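Local coordinates for VapB family protein (Caulobacter crescentus, PDB 5K8J) that probably serves as the antitoxin of a toxin-antitoxin pair, inhibiting the partner ribonuclease VapC and binding DNA, at residues 57-60 with 61-65. Numbering follows the deposited sequence.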
loop_
_atom_site.group_PDB
_atom_site.type_symbol
_atom_site.label_atom_id
_atom_site.label_comp_id
_atom_site.label_asym_id
_atom_site.label_seq_id
_atom_site.Cartn_x
_atom_site.Cartn_y
_atom_site.Cartn_z
ATOM N N ASP A 57 -5.240 35.820 9.755
ATOM C CA ASP A 57 -4.442 36.143 10.932
ATOM C C ASP A 57 -2.955 35.956 10.657
ATOM O O ASP A 57 -2.130 36.758 11.114
ATOM C CB ASP A 57 -4.853 35.272 12.117
ATOM C CG ASP A 57 -6.234 35.604 12.649
ATOM O OD1 ASP A 57 -6.990 34.648 12.933
ATOM O OD2 ASP A 57 -6.559 36.803 12.788
ATOM N N LEU A 58 -2.587 34.883 9.958
ATOM C CA LEU A 58 -1.178 34.680 9.640
ATOM C C LEU A 58 -0.641 35.863 8.850
ATOM O O LEU A 58 0.407 36.429 9.185
ATOM C CB LEU A 58 -0.984 33.380 8.863
ATOM C CG LEU A 58 0.379 33.167 8.211
ATOM C CD1 LEU A 58 1.484 33.182 9.255
ATOM C CD2 LEU A 58 0.417 31.862 7.450
ATOM N N VAL A 59 -1.370 36.267 7.808
ATOM C CA VAL A 59 -0.905 37.353 6.956
ATOM C C VAL A 59 -0.874 38.672 7.728
ATOM O O VAL A 59 0.045 39.486 7.557
ATOM C CB VAL A 59 -1.774 37.424 5.693
ATOM C CG1 VAL A 59 -1.538 38.735 4.963
ATOM C CG2 VAL A 59 -1.458 36.238 4.793
ATOM N N ALA A 60 -1.832 38.886 8.629
ATOM C CA ALA A 60 -1.802 40.110 9.429
ATOM C C ALA A 60 -0.621 40.110 10.384
ATOM O O ALA A 60 0.018 41.150 10.597
ATOM C CB ALA A 60 -3.101 40.267 10.207
ATOM N N THR A 61 -0.327 38.956 10.984
ATOM C CA THR A 61 0.824 38.852 11.874
ATOM C C THR A 61 2.113 39.139 11.122
ATOM O O THR A 61 2.954 39.922 11.582
ATOM C CB THR A 61 0.863 37.463 12.509
ATOM O OG1 THR A 61 -0.291 37.305 13.344
ATOM C CG2 THR A 61 2.136 37.274 13.350
ATOM N N LEU A 62 2.292 38.503 9.959
ATOM C CA LEU A 62 3.475 38.767 9.142
ATOM C C LEU A 62 3.582 40.246 8.766
ATOM O O LEU A 62 4.682 40.808 8.754
ATOM C CB LEU A 62 3.439 37.895 7.892
ATOM C CG LEU A 62 3.642 36.397 8.147
ATOM C CD1 LEU A 62 3.377 35.591 6.902
ATOM C CD2 LEU A 62 5.046 36.108 8.673
ATOM N N ASN A 63 2.465 40.884 8.417
ATOM C CA ASN A 63 2.528 42.286 7.999
ATOM C C ASN A 63 2.825 43.235 9.150
ATOM O O ASN A 63 3.290 44.354 8.908
ATOM C CB ASN A 63 1.234 42.682 7.307
ATOM C CG ASN A 63 1.120 42.077 5.912
ATOM O OD1 ASN A 63 2.121 41.683 5.319
ATOM N ND2 ASN A 63 -0.093 42.017 5.382
ATOM N N GLN A 64 2.568 42.830 10.392
ATOM C CA GLN A 64 2.955 43.651 11.535
ATOM C C GLN A 64 4.435 43.516 11.865
ATOM O O GLN A 64 4.946 44.271 12.692
ATOM C CB GLN A 64 2.135 43.264 12.766
ATOM C CG GLN A 64 0.670 43.672 12.709
ATOM C CD GLN A 64 -0.193 42.866 13.673
ATOM O OE1 GLN A 64 0.249 41.852 14.221
ATOM N NE2 GLN A 64 -1.428 43.314 13.887
HETATM N N MSE A 65 5.125 42.567 11.250
HETATM C CA MSE A 65 6.526 42.319 11.533
HETATM C C MSE A 65 7.394 42.931 10.449
HETATM O O MSE A 65 6.952 43.040 9.304
HETATM C CB MSE A 65 6.784 40.822 11.605
HETATM C CG MSE A 65 6.050 40.146 12.727
HETATM SE SE MSE A 65 6.050 38.222 12.452
HETATM C CE MSE A 65 7.853 37.839 12.937
#
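Val-59 O sits over one face of the Asn-63 carboxamide, 3.3 Å from CG, and CG1 of Val-59 covers the same face at its ND2 end, 3.6 Å from that atom. With the amide plane turned this way, its ND2 does not hydrogen-bond to Val-59 O; that oxygen accepts from Asn-63 N instead. Gln-64 repeats the pattern: the face of its carboxamide lies over Ala-60 O, 3.5 Å from CD. The peptide carbonyl of Asp-57 is the doubly gripped flat group. Thr-61 N approaches from one face and Thr-61 OG1 from the other, 2.9 Å from Asp-57 O; OG1 can do so because it stands beside its own backbone N (chi1 -65°). Leu-62 N reaches Leu-58 O at 2.9 Å in an almost straight bond (173°), whereas the bond from Gln-64 N to Ala-60 O is longer and bent (138°).

The apolar side is carried by the leucines, whose CD1 methyls meet at 3.9 Å as the side chains cross. VapC completes this side: its Leu-66 packs on Leu-58 and its Val-61 on Leu-62, while its Arg-58 hydrogen-bonds to Leu-62 O. The chemistry therefore implies an amphipathic helix, in which the hydroxyl of Thr-61 is taken up by the helix's own backbone while the buried leucines face the toxin, consistent with an inhibitory role.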